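Local structure of pngf-ii (Elizabethkingia meningoseptica, 4R4X) at residues A[310-315]-A[467-472]; A[405-410]-A[510-515]. The protein probably removes N-linked glycans from glycoproteins as a peptide:N-glycosidase, cleaving the amide bond between the innermost sugar and asparagine. All blocks are in the same frame, centred on the assembly; numbering follows the deposited sequence. Where two conformers were deposited one is given.

Interaction 1. Residues A[310-315]-A[467-472]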
loop_
_atom_site.group_PDB
_atom_site.type_symbol
_atom_site.label_atom_id
_atom_site.label_comp_id
_atom_site.label_asym_id
_atom_site.label_seq_id
_atom_site.Cartn_x
_atom_site.Cartn_y
_atom_site.Cartn_z
ATOM N N HIS A 310 -11.706 4.769 -20.930
ATOM C CA HIS A 310 -12.267 4.452 -22.247
ATOM C C HIS A 310 -13.264 5.486 -22.757
ATOM O O HIS A 310 -13.223 5.882 -23.928
ATOM C CB HIS A 310 -12.920 3.085 -22.248
ATOM C CG HIS A 310 -13.346 2.627 -23.609
ATOM N ND1 HIS A 310 -12.482 2.017 -24.495
ATOM C CD2 HIS A 310 -14.544 2.699 -24.237
ATOM C CE1 HIS A 310 -13.129 1.737 -25.614
ATOM N NE2 HIS A 310 -14.385 2.126 -25.474
ATOM N N PHE A 311 -14.162 5.922 -21.888
ATOM C CA PHE A 311 -15.172 6.865 -22.288
ATOM C C PHE A 311 -14.812 8.357 -22.114
ATOM O O PHE A 311 -15.649 9.197 -22.384
ATOM C CB PHE A 311 -16.466 6.539 -21.527
ATOM C CG PHE A 311 -17.095 5.250 -21.961
ATOM C CD1 PHE A 311 -16.678 4.047 -21.443
ATOM C CD2 PHE A 311 -18.099 5.243 -22.924
ATOM C CE1 PHE A 311 -17.246 2.849 -21.869
ATOM C CE2 PHE A 311 -18.679 4.055 -23.358
ATOM C CZ PHE A 311 -18.250 2.850 -22.820
ATOM N N ASN A 312 -13.602 8.691 -21.681
ATOM C CA ASN A 312 -13.254 10.083 -21.336
ATOM C C ASN A 312 -13.412 11.057 -22.501
ATOM O O ASN A 312 -13.982 12.132 -22.333
ATOM C CB ASN A 312 -11.827 10.201 -20.820
ATOM C CG ASN A 312 -11.644 9.595 -19.435
ATOM O OD1 ASN A 312 -12.511 8.906 -18.937
ATOM N ND2 ASN A 312 -10.508 9.844 -18.840
ATOM N N GLU A 313 -12.887 10.691 -23.661
ATOM C CA GLU A 313 -12.984 11.574 -24.847
ATOM C C GLU A 313 -14.364 11.499 -25.494
ATOM O O GLU A 313 -14.755 12.413 -26.214
ATOM C CB GLU A 313 -11.871 11.281 -25.868
ATOM C CG GLU A 313 -10.462 11.409 -25.300
ATOM C CD GLU A 313 -9.351 11.446 -26.356
ATOM O OE1 GLU A 313 -8.263 11.972 -26.030
ATOM O OE2 GLU A 313 -9.550 10.976 -27.505
ATOM N N LYS A 314 -15.108 10.432 -25.224
ATOM C CA LYS A 314 -16.431 10.221 -25.822
ATOM C C LYS A 314 -17.545 11.004 -25.162
ATOM O O LYS A 314 -18.572 11.250 -25.777
ATOM C CB LYS A 314 -16.859 8.753 -25.715
ATOM C CG LYS A 314 -15.858 7.746 -26.239
ATOM C CD LYS A 314 -16.588 6.563 -26.849
ATOM C CE LYS A 314 -15.815 5.275 -26.685
ATOM N NZ LYS A 314 -14.382 5.440 -27.051
ATOM N N ILE A 315 -17.372 11.321 -23.888
ATOM C CA ILE A 315 -18.399 11.967 -23.110
ATOM C C ILE A 315 -17.818 13.297 -22.682
ATOM O O ILE A 315 -16.912 13.343 -21.863
ATOM C CB ILE A 315 -18.798 11.100 -21.902
ATOM C CG1 ILE A 315 -19.362 9.777 -22.406
ATOM C CG2 ILE A 315 -19.841 11.794 -21.035
ATOM C CD1 ILE A 315 -19.799 8.850 -21.310
ATOM N N PHE A 467 -14.344 10.551 -11.652
ATOM C CA PHE A 467 -13.937 9.186 -12.008
ATOM C C PHE A 467 -14.979 8.494 -12.899
ATOM O O PHE A 467 -14.732 7.390 -13.367
ATOM C CB PHE A 467 -13.698 8.329 -10.758
ATOM C CG PHE A 467 -12.556 8.797 -9.903
ATOM C CD1 PHE A 467 -11.247 8.350 -10.140
ATOM C CD2 PHE A 467 -12.767 9.704 -8.867
ATOM C CE1 PHE A 467 -10.197 8.788 -9.365
ATOM C CE2 PHE A 467 -11.715 10.143 -8.084
ATOM C CZ PHE A 467 -10.418 9.658 -8.310
ATOM N N ASN A 468 -16.128 9.149 -13.146
ATOM C CA ASN A 468 -17.321 8.450 -13.646
ATOM C C ASN A 468 -17.899 9.044 -14.941
ATOM O O ASN A 468 -19.068 9.434 -14.980
ATOM C CB ASN A 468 -18.425 8.446 -12.563
ATOM C CG ASN A 468 -18.160 7.440 -11.431
ATOM O OD1 ASN A 468 -18.429 6.245 -11.564
ATOM N ND2 ASN A 468 -17.650 7.919 -10.330
ATOM N N PRO A 469 -17.105 9.079 -16.017
ATOM C CA PRO A 469 -17.615 9.696 -17.239
ATOM C C PRO A 469 -18.916 9.111 -17.815
ATOM O O PRO A 469 -19.745 9.875 -18.307
ATOM C CB PRO A 469 -16.443 9.551 -18.222
ATOM C CG PRO A 469 -15.643 8.394 -17.712
ATOM C CD PRO A 469 -15.763 8.501 -16.212
ATOM N N ALA A 470 -19.100 7.791 -17.747
ATOM C CA ALA A 470 -20.257 7.134 -18.338
ATOM C C ALA A 470 -21.446 7.002 -17.367
ATOM O O ALA A 470 -22.408 6.318 -17.672
ATOM C CB ALA A 470 -19.859 5.771 -18.882
ATOM N N SER A 471 -21.414 7.674 -16.219
ATOM C CA SER A 471 -22.546 7.610 -15.266
ATOM C C SER A 471 -23.789 8.207 -15.920
ATOM O O SER A 471 -23.715 9.256 -16.540
ATOM C CB SER A 471 -22.253 8.352 -13.981
ATOM O OG SER A 471 -23.429 8.441 -13.141
ATOM N N GLY A 472 -24.927 7.546 -15.773
ATOM C CA GLY A 472 -26.159 8.046 -16.400
ATOM C C GLY A 472 -26.590 9.330 -15.722
ATOM O O GLY A 472 -26.423 9.481 -14.512
#

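Interaction 2. Residues A[405-410]-A[510-515]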
loop_
_atom_site.group_PDB
_atom_site.type_symbol
_atom_site.label_atom_id
_atom_site.label_comp_id
_atom_site.label_asym_id
_atom_site.label_seq_id
_atom_site.Cartn_x
_atom_site.Cartn_y
_atom_site.Cartn_z
ATOM N N GLY A 405 -31.005 -16.097 7.610
ATOM C CA GLY A 405 -29.888 -15.380 6.994
ATOM C C GLY A 405 -28.729 -16.321 6.736
ATOM O O GLY A 405 -28.921 -17.419 6.179
ATOM N N VAL A 406 -27.540 -15.896 7.154
ATOM C CA VAL A 406 -26.334 -16.707 7.049
ATOM C C VAL A 406 -25.939 -17.118 8.471
ATOM O O VAL A 406 -25.729 -16.284 9.318
ATOM C CB VAL A 406 -25.153 -15.929 6.417
ATOM C CG1 VAL A 406 -23.862 -16.695 6.634
ATOM C CG2 VAL A 406 -25.391 -15.713 4.935
ATOM N N GLU A 407 -25.823 -18.407 8.707
ATOM C CA GLU A 407 -25.533 -18.924 10.038
ATOM C C GLU A 407 -24.421 -19.920 9.877
ATOM O O GLU A 407 -24.513 -20.813 9.022
ATOM C CB GLU A 407 -26.787 -19.578 10.628
ATOM C CG GLU A 407 -26.575 -20.227 11.983
ATOM C CD GLU A 407 -27.899 -20.504 12.687
ATOM O OE1 GLU A 407 -27.994 -20.202 13.900
ATOM O OE2 GLU A 407 -28.844 -20.957 12.009
ATOM N N VAL A 408 -23.357 -19.741 10.655
ATOM C CA VAL A 408 -22.162 -20.575 10.580
ATOM C C VAL A 408 -21.766 -21.047 11.990
ATOM O O VAL A 408 -21.796 -20.253 12.931
ATOM C CB VAL A 408 -20.996 -19.766 9.967
ATOM C CG1 VAL A 408 -19.824 -20.657 9.597
ATOM C CG2 VAL A 408 -21.472 -18.988 8.747
ATOM N N ASP A 409 -21.372 -22.311 12.106
ATOM C CA ASP A 409 -20.878 -22.925 13.332
ATOM C C ASP A 409 -19.387 -23.180 13.068
ATOM O O ASP A 409 -19.031 -23.580 11.968
ATOM C CB ASP A 409 -21.637 -24.262 13.564
ATOM C CG ASP A 409 -21.302 -24.939 14.891
ATOM O OD1 ASP A 409 -21.016 -24.235 15.880
ATOM O OD2 ASP A 409 -21.369 -26.201 14.968
ATOM N N PHE A 410 -18.537 -22.962 14.072
ATOM C CA PHE A 410 -17.099 -23.241 13.985
ATOM C C PHE A 410 -16.558 -23.621 15.369
ATOM O O PHE A 410 -17.191 -23.356 16.404
ATOM C CB PHE A 410 -16.333 -22.027 13.445
ATOM C CG PHE A 410 -16.578 -20.767 14.217
ATOM C CD1 PHE A 410 -17.656 -19.951 13.903
ATOM C CD2 PHE A 410 -15.755 -20.406 15.273
ATOM C CE1 PHE A 410 -17.900 -18.803 14.612
ATOM C CE2 PHE A 410 -16.006 -19.262 15.993
ATOM C CZ PHE A 410 -17.082 -18.460 15.659
ATOM N N THR A 510 -21.277 -20.068 17.211
ATOM C CA THR A 510 -22.024 -19.744 16.003
ATOM C C THR A 510 -22.034 -18.245 15.751
ATOM O O THR A 510 -22.095 -17.428 16.690
ATOM C CB THR A 510 -23.484 -20.205 16.092
ATOM O OG1 THR A 510 -24.152 -19.477 17.136
ATOM C CG2 THR A 510 -23.563 -21.714 16.308
ATOM N N ILE A 511 -21.930 -17.856 14.498
ATOM C CA ILE A 511 -22.131 -16.459 14.161
ATOM C C ILE A 511 -23.261 -16.447 13.153
ATOM O O ILE A 511 -23.370 -17.355 12.322
ATOM C CB ILE A 511 -20.861 -15.791 13.633
ATOM C CG1 ILE A 511 -19.885 -15.541 14.780
ATOM C CG2 ILE A 511 -21.198 -14.450 12.975
ATOM C CD1 ILE A 511 -18.466 -15.146 14.355
ATOM N N GLN A 512 -24.116 -15.437 13.244
ATOM C CA GLN A 512 -25.241 -15.311 12.336
ATOM C C GLN A 512 -25.433 -13.873 11.858
ATOM O O GLN A 512 -25.254 -12.943 12.628
ATOM C CB GLN A 512 -26.504 -15.805 13.007
ATOM C CG GLN A 512 -27.722 -15.734 12.096
ATOM C CD GLN A 512 -28.953 -16.310 12.746
ATOM O OE1 GLN A 512 -29.775 -16.966 12.092
ATOM N NE2 GLN A 512 -29.087 -16.073 14.026
ATOM N N VAL A 513 -25.759 -13.717 10.576
ATOM C CA VAL A 513 -26.098 -12.405 10.005
ATOM C C VAL A 513 -27.510 -12.428 9.487
ATOM O O VAL A 513 -27.873 -13.327 8.737
ATOM C CB VAL A 513 -25.177 -12.020 8.836
ATOM C CG1 VAL A 513 -25.519 -10.627 8.297
ATOM C CG2 VAL A 513 -23.737 -12.080 9.301
ATOM N N LYS A 514 -28.289 -11.422 9.880
ATOM C CA LYS A 514 -29.655 -11.244 9.420
ATOM C C LYS A 514 -29.754 -9.838 8.820
ATOM O O LYS A 514 -29.214 -8.891 9.391
ATOM C CB LYS A 514 -30.646 -11.331 10.583
ATOM C CG LYS A 514 -30.701 -12.675 11.298
ATOM C CD LYS A 514 -31.870 -12.721 12.276
ATOM C CE LYS A 514 -31.824 -13.960 13.149
ATOM N NZ LYS A 514 -32.950 -13.934 14.110
ATOM N N ILE A 515 -30.433 -9.724 7.676
ATOM C CA ILE A 515 -30.672 -8.450 6.972
ATOM C C ILE A 515 -32.083 -8.523 6.380
ATOM O O ILE A 515 -32.410 -9.539 5.753
ATOM C CB ILE A 515 -29.657 -8.283 5.806
ATOM C CG1 ILE A 515 -28.222 -8.393 6.323
ATOM C CG2 ILE A 515 -29.832 -6.965 5.083
ATOM C CD1 ILE A 515 -27.185 -8.481 5.211
#

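Interaction 1. Residues A[310-315]-A[467-472]
A type I beta turn from N468 to S471, closed by the backbone bond from S471 N to N468 O, presents its two central residues, P469 and A470, to the loop 310-315. P469 packs against F311 CB and N312, its O against I315; A470 meets the F311 ring and I315. The methyl CB of A470 lies over one face of F311, offset toward the rim and 4.2 Å from CG, while the opposite face of the same ring receives CD2 of H310. F311 is thus sandwiched between a methyl group and an imidazole edge atom. I315 makes the tightest approach: its CD1 stands 3.5 Å from A470 CA, closer than carbon pairs usually pack, and 3.2 Å from P469 O. With CG1 anti to the carbonyl carbon (chi1 -62°) and CD1 anti beyond it, the branch extends to the turn. Each loop follows a strand of the nine-stranded antiparallel sheet or leads into one, and the contact joins the regions matching the N- and C-terminal PNGase F families. No hydrogen bond links the two segments. N312 OD1 touches P469 CG at 3.4 Å but is bonded to G309 N, and its ND2 is bonded to H323 O.

Interaction 2. Residues A[405-410]-A[510-515]
T510 and I511, with V406 and Q512 next, bury much of the surface between strands 406-410 and 510-514, which run antiparallel at 175° with axes 4.7 Å apart. I511 carries both a backbone pair and an apolar contact. Its N gives a 2.9 Å bond to V408 O, and its O accepts V408 N at 2.9 Å with an N-H...O angle of 169°. Its side chain crosses F410 obliquely, CD1 lying 3.7 Å from ring atom CE1. The hydrogen-bonded pair V406 with V513 repeats the pattern two residues on, V406 N reaching V513 O at 3.0 Å. These pairs place 406-412 at the margin of a four-stranded antiparallel sheet, with 507-514 between it and 442-446; V406, V408 and V513 touch F383 of 378-384, an edge strand of the nine-stranded sheet, so the sheets meet face to face, consistent with the PNGase F beta-sandwich. T510 belongs to the other face, in the non-hydrogen-bonded pair with D409, and its CA approaches V408 O at 3.1 Å as a CA-H...O contact. Also on that face, the carboxylate of E407 and the amide plane of Q512 stack, 13° apart. G405 adopts positive phi, its CA 3.4 Å from V513 O.

Overall arrangement
Interactions 1 and 2 lie far apart: their centres are 40 Å from each other and their nearest atoms about 24 Å, with no touch. Along the chain they interleave, 405-410 falling between the two segments of interaction 1 and 510-515 following its second. The loops of interaction 1 adjoin the neighbouring strands 297-303 and 493-504 of the nine-stranded sheet, whereas the four-stranded sheet of interaction 2 packs on that sheet's edge strand 378-384. The zinc ions seen in this structure are bound by E52 and D159 and by H542 and H545, the latter in a C-terminal histidine run that is probably an expression tag. Neither contact contains a zinc ligand, and no catalytic residue is identified here against which to place them.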